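Local coordinates for protein actibind (Aspergillus niger, PDB 3D3Z) that cleaves RNA, probably without base specificity but with a preference for adenylic acid, as a secreted glycoprotein ribonuclease of the T2 family, at residues Q34-D39 and P233-S238; D42-S47 and K92-D97. All blocks are in the same frame, centred on the assembly; numbering follows the deposited sequence. Where two conformers were deposited one is given.

Interaction 1: Q34-D39 and P233-S238; sequences QFWDYD and PPKYSS. With D3Z (1-(5-deoxy-beta-L-xylofuranosyl)pyrimidine-2,4(1H,3H)-dione), chain E; EDO (1,2-ethanediol), chain G.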
loop_
_atom_site.group_PDB
_atom_site.type_symbol
_atom_site.label_atom_id
_atom_site.label_comp_id
_atom_site.label_asym_id
_atom_site.label_seq_id
_atom_site.Cartn_x
_atom_site.Cartn_y
_atom_site.Cartn_z
ATOM N N GLN A 34 0.453 3.355 4.023
ATOM C CA GLN A 34 0.116 4.747 3.860
ATOM C C GLN A 34 0.935 5.702 4.753
ATOM O O GLN A 34 1.453 5.310 5.788
ATOM C CB GLN A 34 -1.374 4.919 4.168
ATOM C CG GLN A 34 -2.287 4.084 3.321
ATOM C CD GLN A 34 -3.751 4.303 3.634
ATOM O OE1 GLN A 34 -4.116 5.270 4.341
ATOM N NE2 GLN A 34 -4.610 3.490 3.014
ATOM N N PHE A 35 1.019 6.968 4.355
ATOM C CA PHE A 35 1.678 8.004 5.131
ATOM C C PHE A 35 0.734 9.119 5.540
ATOM O O PHE A 35 -0.157 9.434 4.799
ATOM C CB PHE A 35 2.666 8.728 4.228
ATOM C CG PHE A 35 3.946 8.019 4.051
ATOM C CD1 PHE A 35 4.613 7.510 5.138
ATOM C CD2 PHE A 35 4.536 7.922 2.795
ATOM C CE1 PHE A 35 5.820 6.913 4.982
ATOM C CE2 PHE A 35 5.752 7.309 2.652
ATOM C CZ PHE A 35 6.386 6.809 3.740
ATOM N N TRP A 36 1.009 9.713 6.699
ATOM C CA TRP A 36 0.502 11.028 7.094
ATOM C C TRP A 36 1.720 12.002 7.164
ATOM O O TRP A 36 2.485 12.019 8.155
ATOM C CB TRP A 36 -0.270 10.914 8.444
ATOM C CG TRP A 36 -0.854 12.206 8.861
ATOM C CD1 TRP A 36 -0.406 13.062 9.869
ATOM C CD2 TRP A 36 -1.993 12.830 8.283
ATOM N NE1 TRP A 36 -1.202 14.179 9.911
ATOM C CE2 TRP A 36 -2.202 14.049 8.981
ATOM C CE3 TRP A 36 -2.885 12.468 7.263
ATOM C CZ2 TRP A 36 -3.232 14.912 8.659
ATOM C CZ3 TRP A 36 -3.925 13.339 6.949
ATOM C CH2 TRP A 36 -4.092 14.539 7.651
ATOM N N ASP A 37 1.952 12.757 6.087
ATOM C CA ASP A 37 3.098 13.628 5.965
ATOM C C ASP A 37 2.654 15.031 6.375
ATOM O O ASP A 37 1.864 15.663 5.680
ATOM C CB ASP A 37 3.647 13.643 4.520
ATOM C CG ASP A 37 4.329 12.332 4.095
ATOM O OD1 ASP A 37 4.720 11.505 4.952
ATOM O OD2 ASP A 37 4.488 12.128 2.848
ATOM N N TYR A 38 3.097 15.497 7.559
ATOM C CA TYR A 38 2.696 16.833 8.112
ATOM C C TYR A 38 3.868 17.866 8.132
ATOM O O TYR A 38 3.670 19.114 7.985
ATOM C CB TYR A 38 2.043 16.646 9.511
ATOM C CG TYR A 38 2.975 15.968 10.455
ATOM C CD1 TYR A 38 2.955 14.568 10.595
ATOM C CD2 TYR A 38 3.988 16.688 11.102
ATOM C CE1 TYR A 38 3.883 13.912 11.385
ATOM C CE2 TYR A 38 4.916 16.038 11.923
ATOM C CZ TYR A 38 4.841 14.655 12.076
ATOM O OH TYR A 38 5.798 14.018 12.840
ATOM N N ASP A 39 5.109 17.389 8.219
ATOM C CA ASP A 39 6.222 18.309 8.185
ATOM C C ASP A 39 7.423 17.760 7.434
ATOM O O ASP A 39 8.250 17.107 8.035
ATOM C CB ASP A 39 6.641 18.732 9.623
ATOM C CG ASP A 39 7.787 19.776 9.636
ATOM O OD1 ASP A 39 8.190 20.254 8.556
ATOM O OD2 ASP A 39 8.312 20.135 10.738
ATOM N N PRO A 233 -0.958 15.554 13.850
ATOM C CA PRO A 233 -0.682 16.945 13.455
ATOM C C PRO A 233 -1.429 17.394 12.196
ATOM O O PRO A 233 -1.543 16.600 11.243
ATOM C CB PRO A 233 0.837 16.974 13.277
ATOM C CG PRO A 233 1.351 15.735 13.932
ATOM C CD PRO A 233 0.271 14.729 13.827
ATOM N N PRO A 234 -2.010 18.616 12.221
ATOM C CA PRO A 234 -2.674 19.153 11.053
ATOM C C PRO A 234 -1.668 19.422 9.927
ATOM O O PRO A 234 -0.551 19.841 10.188
ATOM C CB PRO A 234 -3.314 20.468 11.571
ATOM C CG PRO A 234 -3.350 20.337 13.045
ATOM C CD PRO A 234 -2.112 19.556 13.370
ATOM N N LYS A 235 -2.053 19.085 8.690
ATOM C CA LYS A 235 -1.229 19.436 7.531
ATOM C C LYS A 235 -1.319 20.935 7.262
ATOM O O LYS A 235 -2.355 21.528 7.532
ATOM C CB LYS A 235 -1.636 18.624 6.299
ATOM C CG LYS A 235 -1.445 17.141 6.439
ATOM C CD LYS A 235 -1.706 16.473 5.088
ATOM C CE LYS A 235 -1.299 15.051 5.047
ATOM N NZ LYS A 235 -1.744 14.413 3.781
ATOM N N TYR A 236 -0.247 21.514 6.729
ATOM C CA TYR A 236 -0.221 22.917 6.261
ATOM C C TYR A 236 -0.569 23.840 7.446
ATOM O O TYR A 236 -1.244 24.821 7.288
ATOM C CB TYR A 236 -1.188 23.124 5.058
ATOM C CG TYR A 236 -0.952 22.108 3.918
ATOM C CD1 TYR A 236 0.230 22.096 3.187
ATOM C CD2 TYR A 236 -1.933 21.153 3.581
ATOM C CE1 TYR A 236 0.446 21.121 2.197
ATOM C CE2 TYR A 236 -1.730 20.192 2.595
ATOM C CZ TYR A 236 -0.535 20.169 1.911
ATOM O OH TYR A 236 -0.325 19.277 0.906
ATOM N N SER A 237 -0.064 23.507 8.629
ATOM C CA SER A 237 -0.581 24.088 9.884
ATOM C C SER A 237 -0.292 25.572 10.112
ATOM O O SER A 237 -1.206 26.342 10.469
ATOM C CB SER A 237 -0.066 23.317 11.091
ATOM O OG SER A 237 -0.288 24.072 12.272
ATOM N N SER A 238 0.972 25.961 9.978
ATOM C CA SER A 238 1.406 27.370 10.242
ATOM C C SER A 238 1.350 27.738 11.751
ATOM O O SER A 238 2.398 27.858 12.451
ATOM C CB SER A 238 0.612 28.390 9.380
ATOM O OG SER A 238 -0.725 28.570 9.877
HETATM N N1 D3Z E . 9.808 8.646 1.696
HETATM C C2 D3Z E . 9.735 9.255 0.427
HETATM N N3 D3Z E . 8.639 9.924 0.084
HETATM C C4 D3Z E . 7.591 10.029 0.902
HETATM C C5 D3Z E . 7.655 9.438 2.136
HETATM C C6 D3Z E . 8.787 8.738 2.532
HETATM O O2 D3Z E . 10.682 9.186 -0.384
HETATM O O4 D3Z E . 6.558 10.661 0.597
HETATM C "C1'" D3Z E . 10.977 7.903 2.092
HETATM C "C2'" D3Z E . 11.626 7.444 0.803
HETATM O "O2'" D3Z E . 12.878 8.130 0.614
HETATM C "C3'" D3Z E . 11.727 5.932 0.902
HETATM C "C4'" D3Z E . 11.167 5.541 2.258
HETATM O "O3'" D3Z E . 10.956 5.312 -0.113
HETATM O "O4'" D3Z E . 10.597 6.732 2.836
HETATM C "C5'" D3Z E . 10.145 4.424 2.086
HETATM C C1 EDO G . 7.750 13.118 6.522
HETATM O O1 EDO G . 6.909 14.238 6.238
HETATM C C2 EDO G . 9.233 13.465 6.380
HETATM O O2 EDO G . 9.594 14.319 7.466
HETATM O O HOH W 1 0.415 12.360 3.543
#

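Interaction 2: D42-S47 and K92-D97; sequences DGPSDS and KEYWPD. Unlike the reference sequence in segment 42-47: Asp-46 (reference Gly). With D3Z (1-(5-deoxy-beta-L-xylofuranosyl)pyrimidine-2,4(1H,3H)-dione), chain E; EDO (1,2-ethanediol), chain F.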
loop_
_atom_site.group_PDB
_atom_site.type_symbol
_atom_site.label_atom_id
_atom_site.label_comp_id
_atom_site.label_asym_id
_atom_site.label_seq_id
_atom_site.Cartn_x
_atom_site.Cartn_y
_atom_site.Cartn_z
ATOM N N ASP A 42 2.122 17.076 2.451
ATOM C CA ASP A 42 1.823 16.753 1.028
ATOM C C ASP A 42 0.373 16.217 0.985
ATOM O O ASP A 42 -0.239 15.950 2.072
ATOM C CB ASP A 42 2.837 15.782 0.443
ATOM C CG ASP A 42 2.852 14.452 1.184
ATOM O OD1 ASP A 42 1.782 13.998 1.664
ATOM O OD2 ASP A 42 3.945 13.884 1.352
ATOM N N GLY A 43 -0.182 16.128 -0.219
ATOM C CA GLY A 43 -1.499 15.547 -0.397
ATOM C C GLY A 43 -2.566 16.489 0.080
ATOM O O GLY A 43 -2.281 17.656 0.409
ATOM N N PRO A 44 -3.831 16.036 -0.007
ATOM C CA PRO A 44 -4.894 16.872 0.530
ATOM C C PRO A 44 -4.748 16.990 2.064
ATOM O O PRO A 44 -4.211 16.104 2.723
ATOM C CB PRO A 44 -6.181 16.132 0.151
ATOM C CG PRO A 44 -5.790 15.024 -0.796
ATOM C CD PRO A 44 -4.324 14.784 -0.610
ATOM N N SER A 45 -5.225 18.102 2.596
ATOM C CA SER A 45 -5.193 18.356 4.048
ATOM C C SER A 45 -5.997 17.277 4.790
ATOM O O SER A 45 -5.743 17.016 5.976
ATOM C CB SER A 45 -5.751 19.749 4.351
ATOM O OG SER A 45 -7.156 19.780 4.205
ATOM N N ASP A 46 -6.945 16.642 4.087
ATOM C CA ASP A 46 -7.847 15.655 4.683
ATOM C C ASP A 46 -7.755 14.262 4.046
ATOM O O ASP A 46 -8.744 13.517 3.953
ATOM C CB ASP A 46 -9.293 16.164 4.615
ATOM C CG ASP A 46 -9.783 16.393 3.212
ATOM O OD1 ASP A 46 -8.993 16.428 2.214
ATOM O OD2 ASP A 46 -11.003 16.563 3.102
ATOM N N SER A 47 -6.549 13.883 3.649
ATOM C CA SER A 47 -6.314 12.538 3.192
ATOM C C SER A 47 -4.913 12.127 3.525
ATOM O O SER A 47 -3.986 12.905 3.442
ATOM C CB SER A 47 -6.530 12.400 1.661
ATOM O OG SER A 47 -6.316 11.048 1.235
ATOM N N LYS A 92 0.797 11.656 -8.681
ATOM C CA LYS A 92 1.344 12.927 -8.267
ATOM C C LYS A 92 0.625 13.540 -7.054
ATOM O O LYS A 92 1.263 14.129 -6.178
ATOM C CB LYS A 92 1.299 13.900 -9.434
ATOM C CG LYS A 92 2.324 13.583 -10.494
ATOM C CD LYS A 92 2.138 14.498 -11.704
ATOM C CE LYS A 92 3.077 14.193 -12.887
ATOM N NZ LYS A 92 2.575 14.644 -14.251
ATOM N N GLU A 93 -0.691 13.352 -6.991
ATOM C CA GLU A 93 -1.529 13.879 -5.924
ATOM C C GLU A 93 -1.508 13.016 -4.632
ATOM O O GLU A 93 -1.288 13.542 -3.540
ATOM C CB GLU A 93 -2.969 14.057 -6.442
ATOM C CG GLU A 93 -3.958 14.444 -5.371
ATOM C CD GLU A 93 -3.647 15.770 -4.656
ATOM O OE1 GLU A 93 -2.801 16.527 -5.106
ATOM O OE2 GLU A 93 -4.227 15.998 -3.614
ATOM N N TYR A 94 -1.647 11.703 -4.817
ATOM C CA TYR A 94 -1.898 10.757 -3.738
ATOM C C TYR A 94 -0.748 9.802 -3.443
ATOM O O TYR A 94 -0.794 9.155 -2.433
ATOM C CB TYR A 94 -3.223 9.997 -3.940
ATOM C CG TYR A 94 -4.496 10.824 -3.815
ATOM C CD1 TYR A 94 -5.051 11.106 -2.580
ATOM C CD2 TYR A 94 -5.196 11.239 -4.942
ATOM C CE1 TYR A 94 -6.222 11.845 -2.483
ATOM C CE2 TYR A 94 -6.335 12.008 -4.843
ATOM C CZ TYR A 94 -6.850 12.296 -3.612
ATOM O OH TYR A 94 -7.992 13.059 -3.492
ATOM N N TRP A 95 0.284 9.783 -4.288
ATOM C CA TRP A 95 1.500 9.022 -4.039
ATOM C C TRP A 95 2.739 9.957 -4.125
ATOM O O TRP A 95 3.810 9.609 -4.650
ATOM C CB TRP A 95 1.572 7.885 -5.018
ATOM C CG TRP A 95 2.442 6.776 -4.619
ATOM C CD1 TRP A 95 3.493 6.804 -3.747
ATOM C CD2 TRP A 95 2.367 5.433 -5.110
ATOM N NE1 TRP A 95 4.066 5.572 -3.639
ATOM C CE2 TRP A 95 3.410 4.710 -4.479
ATOM C CE3 TRP A 95 1.523 4.774 -6.046
ATOM C CZ2 TRP A 95 3.607 3.329 -4.708
ATOM C CZ3 TRP A 95 1.714 3.388 -6.261
ATOM C CH2 TRP A 95 2.785 2.717 -5.643
ATOM N N PRO A 96 2.648 11.133 -3.490
ATOM C CA PRO A 96 3.773 12.037 -3.575
ATOM C C PRO A 96 4.999 11.618 -2.720
ATOM O O PRO A 96 4.867 10.906 -1.684
ATOM C CB PRO A 96 3.181 13.338 -3.055
ATOM C CG PRO A 96 2.236 12.914 -1.958
ATOM C CD PRO A 96 1.619 11.654 -2.585
ATOM N N ASP A 97 6.181 12.003 -3.198
ATOM C CA ASP A 97 7.333 12.124 -2.364
ATOM C C ASP A 97 7.232 13.485 -1.583
ATOM O O ASP A 97 7.053 14.576 -2.170
ATOM C CB ASP A 97 8.615 11.936 -3.186
ATOM C CG ASP A 97 9.834 11.856 -2.347
ATOM O OD1 ASP A 97 10.170 12.843 -1.682
ATOM O OD2 ASP A 97 10.467 10.795 -2.341
HETATM N N1 D3Z E . 9.808 8.646 1.696
HETATM C C2 D3Z E . 9.735 9.255 0.427
HETATM N N3 D3Z E . 8.639 9.924 0.084
HETATM C C4 D3Z E . 7.591 10.029 0.902
HETATM C C5 D3Z E . 7.655 9.438 2.136
HETATM C C6 D3Z E . 8.787 8.738 2.532
HETATM O O2 D3Z E . 10.682 9.186 -0.384
HETATM O O4 D3Z E . 6.558 10.661 0.597
HETATM C "C1'" D3Z E . 10.977 7.903 2.092
HETATM C "C2'" D3Z E . 11.626 7.444 0.803
HETATM O "O2'" D3Z E . 12.878 8.130 0.614
HETATM C "C3'" D3Z E . 11.727 5.932 0.902
HETATM C "C4'" D3Z E . 11.167 5.541 2.258
HETATM O "O3'" D3Z E . 10.956 5.312 -0.113
HETATM O "O4'" D3Z E . 10.597 6.732 2.836
HETATM C "C5'" D3Z E . 10.145 4.424 2.086
HETATM C C1 EDO F . 1.399 18.052 -3.498
HETATM O O1 EDO F . 1.884 17.860 -2.155
HETATM C C2 EDO F . 1.051 16.684 -4.088
HETATM O O2 EDO F . 0.256 15.889 -3.191
#

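Interaction 1: Q34-D39 and P233-S238
Lys-235 lays its side chain across one face of the Trp-36 indole, and its course can be followed atom by atom. From CB, CG is set anti to the carbonyl carbon (chi1 -63°) and comes within 3.6 Å of Trp-36 CZ2. CD continues between the ring and the backbone carbonyl of Asp-37. At CE both neighbours are close: CE lies 3.3 Å from Asp-37 O and stands 3.7 Å from the centroid of the Trp-36 six-membered ring, only 11° off the normal, a CH-pi contact. NZ passes beyond the centre, toward CE3 and CZ3, and its cation-pi contact at 4.4 Å from the same centroid is correspondingly off-centre. Four oxygens surround the ammonium and must share its three N-H bonds: the carbonyls of Asp-42, Pro-44 and Ser-47, and a water 3.0 Å from NZ that also accepts from Asp-37 N and donates to Phe-35 O.

The indole is fixed at its edge as well. Trp-36 NE1 donates to Pro-233 O at 2.8 Å, with an N-H...O angle of 154°, the oxygen in the ring plane and NE1 in the carbonyl plane. Pro-233 in turn packs on Tyr-38, its CG 3.7 Å from the ring centroid and almost on the normal, a CH-pi contact over the centre of the ring.

The end of the modelled chain is thus fastened to the chain leaving strand 29-35 of the RNase T2 fold, where Phe-35 and Asp-37 reach the nucleoside-analogue pocket, which also holds His-51, a predicted active-site residue stacked on Phe-35.

Interaction 2: D42-S47 and K92-D97
Pro-44 and Tyr-94 meet at about a right angle where the loop between strands 29-35 and 49-56 of the RNase T2 fold packs against the C-terminal end of helix 85-94. Pro-44 CG comes obliquely to the ring, 3.6 Å from Tyr-94 CE1. Ser-47 OG approaches the edge of the same ring, close to its plane, 3.8 Å from CE1. Pro-44 and Ser-47 are the ends of a type I beta turn, so a single turn supplies both neighbours of this ring. Glu-93 crosses Pro-44 obliquely: its chain bends at chi2 (60°), which places CD, and OE2 lies 3.2 Å from Pro-44 CD, while its CG lies over one face of the Tyr-94 ring, toward the rim.

The second pairing is also perpendicular. The flat carboxylate of Asp-42 packs against Pro-96, with Asp-42 CG 3.6 Å from Pro-96 CG and both oxygens slightly farther from that carbon. Between the two pairs Gly-43 CA lies 3.7 Å from Glu-93 O. Beside this approach an ethanediol, probably from the crystallisation liquor, accepts weak bonds from Gly-43 N at O1 and O2 and donates through O2 to Glu-93 O.

Pro-96 already lines the ligand pocket, its O 2.8 Å from O4 of the bound uracil nucleoside analogue, and Asp-97 follows. Asp-97 OD1 takes the backbone N-H of Glu-99, whereas Asp-97 OD2 lies 2.5 Å from O2 of the analogue.

In the fold
Interaction 2 is nested within the long chain loop that interaction 1 closes. Both are partly buried, neither being a core contact: interaction 1 lies farther from the chain centre, about 19 Å against 14 Å between centres. Residues 34-39 and 233-238 are joined by a direct hydrogen bond, cation-pi and CH-pi contacts, whereas 42-47 and 92-97 meet through proline, aromatic and carboxylate surfaces. Both hold the chain connecting strands 29-35 and 49-56. Lys-235 and Tyr-236 join them through carbonyls of 42-47, as do Asp-37 OD2 and Asp-42 OD2, 2.4 Å apart, which probably share a proton. Both contacts also reach the same nucleoside analogue.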